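Local coordinates for zinc transport transcriptional regulator (Lactococcus lactis subsp. lactis, PDB 5YHY), which binds zinc and probably regulates transcription of zinc-transport genes as a DNA-binding, winged helix-turn-helix protein of the MarR family, at residues 20-25 with 29-34; 33-38 with 78-83; 37-42 with 61-66; 41-46 with 73-78; 56-61 with 66-71. The protein carries 1 engineered substitution. All coordinates share one frame; numbering follows the deposited sequence.

Contact 1 (20-25 with 29-34); sequences ENKHEI and KSESDV. Engineered in segment 29-34: Ser30 (natural residue Cys). With ZN (zinc ion), chain B.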
# COMPACT_ATOMS: atom_id res chain seq x y z
N GLU A 20 3.09 4.26 2.27
CA GLU A 20 4.50 4.27 2.64
C GLU A 20 4.72 4.96 3.99
O GLU A 20 4.26 6.07 4.21
CB GLU A 20 5.34 4.95 1.56
CG GLU A 20 6.82 4.61 1.64
CD GLU A 20 7.62 5.22 0.51
OE1 GLU A 20 7.04 5.99 -0.29
OE2 GLU A 20 8.83 4.92 0.41
N ASN A 21 5.42 4.26 4.89
CA ASN A 21 5.75 4.78 6.22
C ASN A 21 4.56 4.91 7.17
O ASN A 21 4.60 5.72 8.11
CB ASN A 21 6.50 6.12 6.11
CG ASN A 21 7.78 6.01 5.31
OD1 ASN A 21 8.48 4.99 5.37
ND2 ASN A 21 8.10 7.06 4.56
N LYS A 22 3.52 4.11 6.95
CA LYS A 22 2.33 4.14 7.80
C LYS A 22 2.00 2.76 8.35
O LYS A 22 2.29 1.75 7.72
CB LYS A 22 1.13 4.70 7.03
CG LYS A 22 1.26 6.17 6.70
CD LYS A 22 0.06 6.65 5.90
CE LYS A 22 0.28 8.06 5.38
NZ LYS A 22 -0.89 8.53 4.61
N HIS A 23 1.41 2.73 9.54
CA HIS A 23 0.99 1.47 10.16
C HIS A 23 -0.39 1.07 9.69
O HIS A 23 -0.74 -0.10 9.72
CB HIS A 23 0.94 1.61 11.69
CG HIS A 23 2.28 1.57 12.36
ND1 HIS A 23 3.25 0.64 12.03
CD2 HIS A 23 2.80 2.33 13.35
CE1 HIS A 23 4.31 0.84 12.78
NE2 HIS A 23 4.07 1.86 13.59
N GLU A 24 -1.17 2.06 9.27
CA GLU A 24 -2.57 1.85 8.93
C GLU A 24 -2.97 2.84 7.85
O GLU A 24 -2.48 3.96 7.81
CB GLU A 24 -3.46 2.10 10.15
CG GLU A 24 -3.76 0.88 10.98
CD GLU A 24 -4.84 1.16 12.01
OE1 GLU A 24 -4.68 2.10 12.80
OE2 GLU A 24 -5.86 0.43 12.02
N ILE A 25 -3.89 2.43 6.98
CA ILE A 25 -4.46 3.35 6.01
C ILE A 25 -5.60 4.13 6.68
O ILE A 25 -6.67 3.60 6.93
CB ILE A 25 -4.99 2.61 4.76
CG1 ILE A 25 -3.86 1.88 4.05
CG2 ILE A 25 -5.68 3.60 3.81
CD1 ILE A 25 -2.82 2.79 3.47
N LYS A 29 -6.18 12.47 8.21
CA LYS A 29 -5.12 12.57 9.20
C LYS A 29 -3.92 13.28 8.61
O LYS A 29 -3.50 12.98 7.49
CB LYS A 29 -4.72 11.16 9.66
CG LYS A 29 -3.59 11.12 10.66
CD LYS A 29 -3.36 9.70 11.14
CE LYS A 29 -2.17 9.62 12.08
NZ LYS A 29 -1.98 8.24 12.63
N SER A 30 -3.35 14.23 9.35
CA SER A 30 -2.14 14.91 8.89
C SER A 30 -0.92 14.01 9.06
O SER A 30 -0.90 13.12 9.91
CB SER A 30 -1.94 16.22 9.65
OG SER A 30 -2.78 17.23 9.13
N GLU A 31 0.09 14.25 8.24
CA GLU A 31 1.36 13.54 8.37
C GLU A 31 1.93 13.82 9.76
O GLU A 31 1.89 14.95 10.24
CB GLU A 31 2.36 14.02 7.31
CG GLU A 31 1.93 13.74 5.87
CD GLU A 31 2.29 12.33 5.41
OE1 GLU A 31 2.21 12.07 4.19
OE2 GLU A 31 2.65 11.49 6.26
N SER A 32 2.45 12.78 10.40
CA SER A 32 3.06 12.94 11.72
C SER A 32 4.04 11.82 12.00
O SER A 32 4.14 10.86 11.24
CB SER A 32 1.98 13.00 12.81
OG SER A 32 1.36 11.74 12.99
N ASP A 33 4.76 11.94 13.11
CA ASP A 33 5.69 10.91 13.54
C ASP A 33 4.91 9.74 14.13
O ASP A 33 4.03 9.93 14.98
CB ASP A 33 6.67 11.47 14.58
CG ASP A 33 7.49 12.63 14.04
OD1 ASP A 33 7.04 13.30 13.09
OD2 ASP A 33 8.59 12.88 14.58
N VAL A 34 5.21 8.53 13.68
CA VAL A 34 4.55 7.33 14.18
C VAL A 34 4.98 7.02 15.61
O VAL A 34 6.06 6.47 15.85
CB VAL A 34 4.83 6.11 13.27
CG1 VAL A 34 4.00 6.20 11.99
CG2 VAL A 34 6.31 5.99 12.96
ZN ZN B . -6.15 2.13 14.06

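Contact 2 (33-38 with 78-83); sequences DVKLTS and QELIKS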
# COMPACT_ATOMS: atom_id res chain seq x y z
N ASP A 33 4.76 11.94 13.11
CA ASP A 33 5.69 10.91 13.54
C ASP A 33 4.91 9.74 14.13
O ASP A 33 4.03 9.93 14.98
CB ASP A 33 6.67 11.47 14.58
CG ASP A 33 7.49 12.63 14.04
OD1 ASP A 33 7.04 13.30 13.09
OD2 ASP A 33 8.59 12.88 14.58
N VAL A 34 5.21 8.53 13.68
CA VAL A 34 4.55 7.33 14.18
C VAL A 34 4.98 7.02 15.61
O VAL A 34 6.06 6.47 15.85
CB VAL A 34 4.83 6.11 13.27
CG1 VAL A 34 4.00 6.20 11.99
CG2 VAL A 34 6.31 5.99 12.96
N LYS A 35 4.14 7.39 16.57
CA LYS A 35 4.47 7.25 17.98
C LYS A 35 4.10 5.87 18.51
O LYS A 35 4.85 5.28 19.29
CB LYS A 35 3.76 8.34 18.80
CG LYS A 35 4.19 8.42 20.26
CD LYS A 35 3.57 9.63 20.95
CE LYS A 35 2.05 9.50 21.10
NZ LYS A 35 1.66 8.56 22.19
N LEU A 36 2.96 5.35 18.06
CA LEU A 36 2.43 4.09 18.58
C LEU A 36 2.17 3.09 17.46
O LEU A 36 1.88 3.47 16.33
CB LEU A 36 1.13 4.34 19.33
CG LEU A 36 1.20 5.25 20.55
CD1 LEU A 36 -0.19 5.45 21.15
CD2 LEU A 36 2.16 4.67 21.57
N THR A 37 2.24 1.80 17.79
CA THR A 37 1.84 0.77 16.84
C THR A 37 0.33 0.76 16.78
O THR A 37 -0.33 1.33 17.65
CB THR A 37 2.30 -0.62 17.29
OG1 THR A 37 1.62 -0.97 18.50
CG2 THR A 37 3.80 -0.63 17.54
N SER A 38 -0.22 0.12 15.76
CA SER A 38 -1.67 0.05 15.64
C SER A 38 -2.29 -0.71 16.81
O SER A 38 -3.32 -0.30 17.34
CB SER A 38 -2.07 -0.57 14.29
OG SER A 38 -1.60 -1.89 14.17
N GLN A 78 5.12 4.38 28.61
CA GLN A 78 4.82 5.73 28.14
C GLN A 78 3.77 6.43 29.01
O GLN A 78 3.32 7.53 28.68
CB GLN A 78 4.35 5.68 26.68
CG GLN A 78 5.40 5.13 25.72
CD GLN A 78 6.63 6.01 25.64
OE1 GLN A 78 6.53 7.23 25.48
NE2 GLN A 78 7.81 5.40 25.76
N GLU A 79 3.38 5.79 30.10
CA GLU A 79 2.43 6.35 31.05
C GLU A 79 1.09 6.72 30.40
O GLU A 79 0.45 7.71 30.76
CB GLU A 79 3.05 7.54 31.79
CG GLU A 79 4.27 7.12 32.60
CD GLU A 79 4.97 8.27 33.29
OE1 GLU A 79 4.85 9.41 32.80
OE2 GLU A 79 5.64 8.02 34.31
N LEU A 80 0.68 5.87 29.46
CA LEU A 80 -0.57 6.04 28.73
C LEU A 80 -1.69 5.20 29.32
O LEU A 80 -2.88 5.47 29.08
CB LEU A 80 -0.36 5.70 27.25
CG LEU A 80 0.44 6.73 26.46
CD1 LEU A 80 0.91 6.17 25.12
CD2 LEU A 80 -0.40 7.99 26.27
N ILE A 81 -1.33 4.18 30.09
CA ILE A 81 -2.32 3.36 30.78
C ILE A 81 -1.82 3.09 32.19
O ILE A 81 -0.64 3.28 32.47
CB ILE A 81 -2.56 2.00 30.08
CG1 ILE A 81 -1.26 1.18 30.05
CG2 ILE A 81 -3.11 2.22 28.67
CD1 ILE A 81 -1.40 -0.17 29.36
N LYS A 82 -2.73 2.64 33.04
CA LYS A 82 -2.41 2.32 34.43
C LYS A 82 -3.21 1.10 34.88
O LYS A 82 -4.38 0.92 34.51
CB LYS A 82 -2.69 3.52 35.33
CG LYS A 82 -4.13 4.04 35.26
CD LYS A 82 -4.29 5.32 36.09
CE LYS A 82 -5.67 5.94 35.90
NZ LYS A 82 -6.77 5.05 36.34
N SER A 83 -2.58 0.25 35.68
CA SER A 83 -3.24 -0.94 36.18
C SER A 83 -3.91 -0.70 37.53
O SER A 83 -3.52 0.18 38.31
CB SER A 83 -2.24 -2.08 36.31
OG SER A 83 -1.22 -1.74 37.26

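Contact 3 (37-42 with 61-66); sequences TSTQEH and LKISPA. With ZN (zinc ion), chain B.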
# COMPACT_ATOMS: atom_id res chain seq x y z
N THR A 37 2.24 1.80 17.79
CA THR A 37 1.84 0.77 16.84
C THR A 37 0.33 0.76 16.78
O THR A 37 -0.33 1.33 17.65
CB THR A 37 2.30 -0.62 17.29
OG1 THR A 37 1.62 -0.97 18.50
CG2 THR A 37 3.80 -0.63 17.54
N SER A 38 -0.22 0.12 15.76
CA SER A 38 -1.67 0.05 15.64
C SER A 38 -2.29 -0.71 16.81
O SER A 38 -3.32 -0.30 17.34
CB SER A 38 -2.07 -0.57 14.29
OG SER A 38 -1.60 -1.89 14.17
N THR A 39 -1.65 -1.80 17.25
CA THR A 39 -2.18 -2.54 18.38
C THR A 39 -2.23 -1.63 19.62
O THR A 39 -3.22 -1.63 20.35
CB THR A 39 -1.35 -3.80 18.69
OG1 THR A 39 -1.48 -4.72 17.60
CG2 THR A 39 -1.84 -4.47 19.96
N GLN A 40 -1.18 -0.87 19.84
CA GLN A 40 -1.16 0.05 20.97
C GLN A 40 -2.29 1.07 20.88
O GLN A 40 -2.99 1.32 21.87
CB GLN A 40 0.21 0.73 21.08
CG GLN A 40 1.30 -0.26 21.46
CD GLN A 40 2.70 0.18 21.08
OE1 GLN A 40 2.93 1.35 20.76
NE2 GLN A 40 3.64 -0.76 21.11
N GLU A 41 -2.49 1.64 19.69
CA GLU A 41 -3.56 2.62 19.50
C GLU A 41 -4.91 1.98 19.76
O GLU A 41 -5.80 2.60 20.33
CB GLU A 41 -3.54 3.17 18.06
CG GLU A 41 -2.28 3.92 17.67
CD GLU A 41 -2.38 5.42 17.92
OE1 GLU A 41 -3.25 5.85 18.70
OE2 GLU A 41 -1.57 6.17 17.33
N HIS A 42 -5.07 0.73 19.34
CA HIS A 42 -6.35 0.07 19.48
C HIS A 42 -6.66 -0.34 20.91
O HIS A 42 -7.82 -0.33 21.31
CB HIS A 42 -6.47 -1.09 18.50
CG HIS A 42 -6.36 -0.65 17.08
ND1 HIS A 42 -6.18 -1.53 16.04
CD2 HIS A 42 -6.39 0.59 16.53
CE1 HIS A 42 -6.11 -0.86 14.90
NE2 HIS A 42 -6.22 0.43 15.17
N LEU A 61 -9.64 -7.55 20.52
CA LEU A 61 -8.79 -7.18 19.40
C LEU A 61 -8.39 -8.39 18.56
O LEU A 61 -7.73 -8.24 17.53
CB LEU A 61 -7.53 -6.44 19.89
CG LEU A 61 -7.76 -5.13 20.65
CD1 LEU A 61 -6.43 -4.47 20.94
CD2 LEU A 61 -8.67 -4.19 19.86
N LYS A 62 -8.80 -9.57 19.00
CA LYS A 62 -8.52 -10.81 18.29
C LYS A 62 -7.03 -11.03 18.11
O LYS A 62 -6.57 -11.38 17.02
CB LYS A 62 -9.25 -10.83 16.93
CG LYS A 62 -10.75 -10.74 17.05
CD LYS A 62 -11.42 -10.99 15.70
CE LYS A 62 -12.92 -11.25 15.87
NZ LYS A 62 -13.65 -10.03 16.26
N ILE A 63 -6.27 -10.82 19.18
CA ILE A 63 -4.83 -11.04 19.16
C ILE A 63 -4.42 -11.90 20.35
O ILE A 63 -5.23 -12.15 21.23
CB ILE A 63 -4.03 -9.72 19.18
CG1 ILE A 63 -4.42 -8.91 20.42
CG2 ILE A 63 -4.27 -8.93 17.89
CD1 ILE A 63 -3.72 -7.55 20.51
N SER A 64 -3.17 -12.35 20.36
CA SER A 64 -2.72 -13.31 21.36
C SER A 64 -2.33 -12.64 22.67
O SER A 64 -2.06 -11.44 22.69
CB SER A 64 -1.53 -14.11 20.83
OG SER A 64 -0.35 -13.32 20.88
N PRO A 65 -2.29 -13.40 23.77
CA PRO A 65 -1.84 -12.83 25.03
C PRO A 65 -0.43 -12.24 24.92
O PRO A 65 -0.16 -11.20 25.52
CB PRO A 65 -1.87 -14.02 25.99
CG PRO A 65 -2.99 -14.88 25.43
CD PRO A 65 -2.84 -14.77 23.94
N ALA A 66 0.45 -12.86 24.15
CA ALA A 66 1.80 -12.29 23.98
C ALA A 66 1.75 -10.91 23.34
O ALA A 66 2.48 -10.00 23.74
CB ALA A 66 2.68 -13.23 23.15
ZN ZN B . -6.15 2.13 14.06

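Contact 4 (41-46 with 73-78); sequences EHILML and KKLQEQ. With ZN (zinc ion), chain B.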
# COMPACT_ATOMS: atom_id res chain seq x y z
N GLU A 41 -2.49 1.64 19.69
CA GLU A 41 -3.56 2.62 19.50
C GLU A 41 -4.91 1.98 19.76
O GLU A 41 -5.80 2.60 20.33
CB GLU A 41 -3.54 3.17 18.06
CG GLU A 41 -2.28 3.92 17.67
CD GLU A 41 -2.38 5.42 17.92
OE1 GLU A 41 -3.25 5.85 18.70
OE2 GLU A 41 -1.57 6.17 17.33
N HIS A 42 -5.07 0.73 19.34
CA HIS A 42 -6.35 0.07 19.48
C HIS A 42 -6.66 -0.34 20.91
O HIS A 42 -7.82 -0.33 21.31
CB HIS A 42 -6.47 -1.09 18.50
CG HIS A 42 -6.36 -0.65 17.08
ND1 HIS A 42 -6.18 -1.53 16.04
CD2 HIS A 42 -6.39 0.59 16.53
CE1 HIS A 42 -6.11 -0.86 14.90
NE2 HIS A 42 -6.22 0.43 15.17
N ILE A 43 -5.63 -0.65 21.69
CA ILE A 43 -5.84 -0.87 23.11
C ILE A 43 -6.36 0.41 23.75
O ILE A 43 -7.31 0.37 24.54
CB ILE A 43 -4.56 -1.36 23.80
CG1 ILE A 43 -4.27 -2.80 23.34
CG2 ILE A 43 -4.71 -1.28 25.33
CD1 ILE A 43 -3.04 -3.40 23.98
N LEU A 44 -5.78 1.54 23.39
CA LEU A 44 -6.23 2.80 23.98
C LEU A 44 -7.68 3.09 23.62
O LEU A 44 -8.46 3.51 24.48
CB LEU A 44 -5.33 3.96 23.56
CG LEU A 44 -3.88 3.90 24.02
CD1 LEU A 44 -3.19 5.17 23.56
CD2 LEU A 44 -3.77 3.76 25.53
N MET A 45 -8.07 2.82 22.37
CA MET A 45 -9.47 2.98 21.98
C MET A 45 -10.39 2.08 22.78
O MET A 45 -11.49 2.49 23.16
CB MET A 45 -9.67 2.71 20.49
CG MET A 45 -9.22 3.84 19.60
SD MET A 45 -9.49 3.52 17.84
CE MET A 45 -11.24 3.20 17.79
N LEU A 46 -9.96 0.85 23.02
CA LEU A 46 -10.77 -0.08 23.78
C LEU A 46 -10.94 0.41 25.22
O LEU A 46 -12.05 0.39 25.77
CB LEU A 46 -10.14 -1.48 23.73
CG LEU A 46 -10.87 -2.56 24.51
CD1 LEU A 46 -12.32 -2.67 24.07
CD2 LEU A 46 -10.15 -3.91 24.36
N LYS A 73 2.93 -3.34 27.89
CA LYS A 73 4.20 -2.98 28.51
C LYS A 73 4.64 -1.63 27.98
O LYS A 73 5.03 -0.75 28.74
CB LYS A 73 5.26 -4.04 28.22
CG LYS A 73 6.62 -3.74 28.85
CD LYS A 73 7.57 -4.91 28.68
CE LYS A 73 8.96 -4.59 29.22
NZ LYS A 73 9.68 -3.63 28.34
N LYS A 74 4.59 -1.46 26.67
CA LYS A 74 4.99 -0.21 26.05
C LYS A 74 4.08 0.96 26.43
O LYS A 74 4.56 2.05 26.72
CB LYS A 74 5.05 -0.34 24.53
CG LYS A 74 5.54 0.92 23.82
CD LYS A 74 6.97 1.24 24.23
CE LYS A 74 7.56 2.35 23.37
NZ LYS A 74 9.01 2.55 23.63
N LEU A 75 2.77 0.73 26.43
CA LEU A 75 1.84 1.78 26.81
C LEU A 75 2.04 2.23 28.26
O LEU A 75 1.94 3.42 28.58
CB LEU A 75 0.39 1.33 26.61
CG LEU A 75 -0.02 1.20 25.15
CD1 LEU A 75 -1.38 0.51 25.08
CD2 LEU A 75 -0.08 2.57 24.49
N GLN A 76 2.31 1.27 29.13
CA GLN A 76 2.51 1.57 30.54
C GLN A 76 3.81 2.36 30.73
O GLN A 76 3.86 3.32 31.51
CB GLN A 76 2.52 0.28 31.35
CG GLN A 76 2.69 0.48 32.85
CD GLN A 76 2.67 -0.85 33.57
OE1 GLN A 76 3.30 -1.81 33.13
NE2 GLN A 76 1.92 -0.92 34.67
N GLU A 77 4.85 1.97 30.01
CA GLU A 77 6.13 2.69 30.03
C GLU A 77 5.97 4.15 29.61
O GLU A 77 6.59 5.05 30.19
CB GLU A 77 7.16 2.00 29.13
CG GLU A 77 7.60 0.64 29.66
CD GLU A 77 8.47 -0.14 28.68
OE1 GLU A 77 8.47 0.18 27.47
OE2 GLU A 77 9.14 -1.09 29.13
N GLN A 78 5.12 4.38 28.61
CA GLN A 78 4.82 5.73 28.14
C GLN A 78 3.77 6.43 29.01
O GLN A 78 3.32 7.53 28.68
CB GLN A 78 4.35 5.68 26.68
CG GLN A 78 5.40 5.13 25.72
CD GLN A 78 6.63 6.01 25.64
OE1 GLN A 78 6.53 7.23 25.48
NE2 GLN A 78 7.81 5.40 25.76
ZN ZN B . -6.15 2.13 14.06

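Contact 5 (56-61 with 66-71); sequences KIAEKL and AAVTKA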
# COMPACT_ATOMS: atom_id res chain seq x y z
N LYS A 56 -9.69 -9.70 28.22
CA LYS A 56 -10.70 -8.97 27.47
C LYS A 56 -10.08 -8.25 26.27
O LYS A 56 -10.67 -8.21 25.19
CB LYS A 56 -11.42 -7.97 28.39
CG LYS A 56 -12.41 -7.06 27.70
CD LYS A 56 -13.55 -7.84 27.08
CE LYS A 56 -14.30 -8.67 28.11
NZ LYS A 56 -15.54 -9.26 27.53
N ILE A 57 -8.89 -7.70 26.46
CA ILE A 57 -8.20 -7.04 25.37
C ILE A 57 -7.88 -8.02 24.23
O ILE A 57 -8.10 -7.72 23.06
CB ILE A 57 -6.91 -6.34 25.84
CG1 ILE A 57 -7.26 -5.21 26.82
CG2 ILE A 57 -6.16 -5.76 24.65
CD1 ILE A 57 -6.03 -4.64 27.55
N ALA A 58 -7.36 -9.19 24.59
CA ALA A 58 -7.04 -10.22 23.60
C ALA A 58 -8.29 -10.66 22.86
O ALA A 58 -8.26 -10.86 21.64
CB ALA A 58 -6.36 -11.43 24.27
N GLU A 59 -9.38 -10.80 23.60
CA GLU A 59 -10.65 -11.23 23.02
C GLU A 59 -11.14 -10.19 22.02
O GLU A 59 -11.51 -10.53 20.88
CB GLU A 59 -11.68 -11.41 24.14
CG GLU A 59 -13.08 -11.76 23.65
CD GLU A 59 -14.12 -11.58 24.74
OE1 GLU A 59 -14.30 -10.44 25.20
OE2 GLU A 59 -14.75 -12.58 25.15
N LYS A 60 -11.17 -8.93 22.44
CA LYS A 60 -11.76 -7.86 21.64
C LYS A 60 -10.96 -7.55 20.39
O LYS A 60 -11.53 -7.29 19.33
CB LYS A 60 -11.89 -6.59 22.48
CG LYS A 60 -13.03 -6.60 23.49
CD LYS A 60 -14.34 -6.20 22.82
CE LYS A 60 -15.34 -5.70 23.85
NZ LYS A 60 -16.63 -5.30 23.21
N LEU A 61 -9.64 -7.55 20.52
CA LEU A 61 -8.79 -7.18 19.40
C LEU A 61 -8.39 -8.39 18.56
O LEU A 61 -7.73 -8.24 17.53
CB LEU A 61 -7.53 -6.44 19.89
CG LEU A 61 -7.76 -5.13 20.65
CD1 LEU A 61 -6.43 -4.47 20.94
CD2 LEU A 61 -8.67 -4.19 19.86
N ALA A 66 0.45 -12.86 24.15
CA ALA A 66 1.80 -12.29 23.98
C ALA A 66 1.75 -10.91 23.34
O ALA A 66 2.48 -10.00 23.74
CB ALA A 66 2.68 -13.23 23.15
N ALA A 67 0.90 -10.75 22.32
CA ALA A 67 0.76 -9.47 21.65
C ALA A 67 0.23 -8.42 22.62
O ALA A 67 0.67 -7.27 22.61
CB ALA A 67 -0.15 -9.60 20.43
N VAL A 68 -0.73 -8.82 23.44
CA VAL A 68 -1.33 -7.90 24.40
C VAL A 68 -0.28 -7.49 25.43
O VAL A 68 -0.13 -6.30 25.75
CB VAL A 68 -2.55 -8.53 25.09
CG1 VAL A 68 -3.00 -7.66 26.25
CG2 VAL A 68 -3.67 -8.72 24.09
N THR A 69 0.45 -8.47 25.95
CA THR A 69 1.48 -8.20 26.95
C THR A 69 2.51 -7.19 26.43
O THR A 69 2.87 -6.26 27.14
CB THR A 69 2.18 -9.51 27.37
OG1 THR A 69 1.23 -10.33 28.07
CG2 THR A 69 3.38 -9.23 28.27
N LYS A 70 2.95 -7.38 25.19
CA LYS A 70 3.94 -6.49 24.58
C LYS A 70 3.41 -5.06 24.47
O LYS A 70 4.08 -4.10 24.85
CB LYS A 70 4.37 -7.01 23.20
CG LYS A 70 5.24 -6.04 22.42
CD LYS A 70 5.72 -6.65 21.11
CE LYS A 70 6.68 -5.71 20.38
NZ LYS A 70 7.34 -6.39 19.23
N ALA A 71 2.19 -4.92 23.96
CA ALA A 71 1.61 -3.60 23.77
C ALA A 71 1.35 -2.90 25.10
O ALA A 71 1.58 -1.70 25.23
CB ALA A 71 0.32 -3.69 22.97

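Contact 1 (20-25 with 29-34)
Val34 leans one methyl, CG1, against the backbone of Asn21 and the ring of His23, a light touch that closes the loop on itself and illustrates how few atoms such a closure can use. Val34 CG1 lies 4.0 Å from Asn21 O and 4.3 Å from His23 CD2, and it comes at the imidazole obliquely. The valine sets its branches so that CG1 stands opposite its own carbonyl carbon (chi1 -75°), while CG2 takes the more hindered place between backbone N and carbonyl carbon. Farther along, the extended chain of Lys22 brings CE to within 4.3 Å of Glu31 OE2. The glutamate turns at chi2 (-84°), which swings its carboxylate toward the lysine, yet the charged atoms stop short of a salt bridge, Lys22 NZ and Glu31 OE1 being 4.7 Å apart; the opposite charges may still attract weakly. Glu24 turns to another task: its chain, extended beyond CG, carries OE1 to 1.9 Å from the zinc ion, with OE2 farther off at 2.7 Å. His42, His108 and His112 complete this metal site. The engineered Ser30 replaces a cysteine. Both segments belong to the loop joining helix 4-19 to helix 38-49; Ile25 packs on Phe18 and Ala19 of the former and on Tyr119 of helix 102-123, while Lys22 and Ile25 also meet Met16 of the second subunit.

Contact 2 (33-38 with 78-83)
Leu36 and Leu80 meet end to end through their methyl groups, and this small apolar junction is the dense part of a contact whose other margin is polar and open to solvent. Leu80 CD1 is the hub: it stands 4.1 Å from Leu36 CD2 and 4.2 Å from Leu36 CD1, so that a single methyl faces both branches of the opposing leucine. Both leucines are buried, and in each CG lies opposite the carbonyl carbon (chi1 -61° in Leu36), which directs the two forks at each other. On the looser side Lys35, an exposed residue, bends its chain so that its tip meets the same methyl end to end. It is bent at both of its last torsions, near 70°, and this hook brings NZ to 3.9 Å from Leu80 CD1. An ammonium group against a methyl is only a van der Waals neighbour, and the lysine therefore adds cover at the margin and no polar bond. The backbone on the far side is firmly shaped: Glu79, with positive phi, is the C-prime residue of a Schellman motif ending helix 65-77, its two bonds running from Leu80 N to Leu75 O and from Glu79 N to Gln76 O. That turn presents Leu80 to the loop. The junction thus ties the residues just ahead of helix 38-49 to the link between helix 65-77 and strand 81-85; Leu36 also packs on Glu41 and Leu44 of helix 38-49, Leu80 rests on Leu75 of helix 65-77, and Ile81 reaches Trp95 of strand 93-97.

Contact 3 (37-42 with 61-66)
Thr39 and Ile63 touch methyl to methyl at the ends of their side chains, Thr39 CG2 lying 3.7 Å from Ile63 CD1. One turn along, His42 offers its CB to Leu61, whose CD2 comes within 4.0 Å of it, and Leu61 CD1 also lies 4.3 Å from Thr39 O. The first shell is thus wholly apolar on the side of 61-66, and it touches the histidine at the root of its side chain, leaving the ring to lead elsewhere. Ile63 reaches its partner by placing CG1 between backbone N and carbonyl carbon (chi1 57°) and then running straight out to CD1. One shell farther out, the His42 ring carries Ser38 O over one face, 3.1 Å above its plane and offset toward the rim, and binds the zinc ion through NE2 at 2.0 Å. Packing of CB on Leu61 is consistent with a steadying influence on the metal ligand. The helix start is itself fixed by a capping box: Gln40 N donates to Thr37 OG1, and Thr37 N donates back to Gln40 OE1 at 3.1 Å, from above the amide carbonyl plane, 69° out of it. Across the contact Ser64 plays the N-cap of helix 65-77, its OG accepting from Ala67 N. Glu24, His108 and His112 supply the other zinc ligands. The combination belongs to the helix-turn-helix of a MarR-type domain, in which the turn between helices 54-61 and 65-77 packs on a helix that here also carries a metal ligand.

Contact 4 (41-46 with 73-78)
Helix-to-helix packing in the hydrophobic core of the winged helix-turn-helix brings helix 38-49 against helix 65-77, the latter probably the DNA-recognition helix as in other MarR proteins. The contact turns on Leu75, which points at its neighbour and divides its two methyls between adjacent residues. Its CD1 lies 3.8 Å from Ile43 CG2 and 3.9 Å from Ile43 CB, while its CD2 meets the Leu44 fork, 4.0 Å from Leu44 CD2 and 4.1 Å from Leu44 CG. In both pairs the side chains cross at a slant. Ile43 contributes its shorter branch: with CG1 beside the backbone N (chi1 -70°), CG2 falls opposite that N, flanking the carbonyl carbon, which leaves CG1 to run toward other partners. All three residues are buried, and the junction carries no polar atom of their side chains. An alanine in place of Leu44 would remove the whole fork, CG and both methyls, that meets Leu75 CD2 and would probably leave a gap there, with the Leu75 branch less firmly held. The exposed side of helix 65-77 is charged, away from the contact: Lys73 NZ forms a salt bridge with Glu77 OE2 at 2.7 Å, one turn along, meeting the oxygen on its syn side but 28° out of the carboxylate plane. The core continues beyond the pair. Ile43 packs on Ile57 and Leu61 of helix 54-61, Leu44 on Val104 of helix 102-123, and both Leu44 and Leu75 on Ile81 of strand 81-85, so the two helices share their core with helix 54-61, the first strand of the wing and helix 102-123.

Contact 5 (56-61 with 66-71)
This is an apolar contact between the two helices of the helix-turn-helix, 54-61 and 65-77, close to the turn that joins them, and it shows how a single branched residue can carry most of the contact on its side. Val68 is that residue. Its CG2 rests on the backbone of the facing helix, 3.7 Å from Ala58 CA, and also touches Ala58 CB at 3.8 Å; the small alanine lets the methyl come this near. The same methyl reaches Ile57 as well, Val68 CG2 lying 3.9 Å from Ile57 CG2, and Val68 CG1, 4.0 Å from Ile57 CG2, adds to that side. CG1 stands opposite the valine's own N (chi1 170°), which leaves CG2 beside that N. An alanine at the Val68 position would lack both methyls, and is likely to leave Ile57 and Ala58 without their partner and the two helices less closely joined. On the solvent side, Lys56 NZ forms a salt bridge with Glu59 OE1 at 2.9 Å, met on the syn lone pair of that oxygen. Around the pair, Ile57 and Ala71 pack on Ile43 of helix 38-49, which covers the junction, and Val68 also meets Ile63 in the turn.

Overall arrangement
Contacts 2 to 5 cluster around the helix-turn-helix, and contact 1 lies in the loop between helices 4-19 and 38-49. Along the chain contact 1 closes first, sharing Asp33 and Val34 with contact 2. Contact 2 then closes a large loop within which contacts 4 and 5 are nested, while contact 3 crosses contact 5. Helix 65-77 serves contacts 3, 4 and 5, and helix 38-49 serves 3 and 4. Centres lie about 4 Å apart for contacts 2 and 4 and about 5 Å for 3 and 5, against about 22 Å for 1 and 5. Zinc touches contacts 1, 3 and 4, so the metal joins that loop to the probable DNA-binding core.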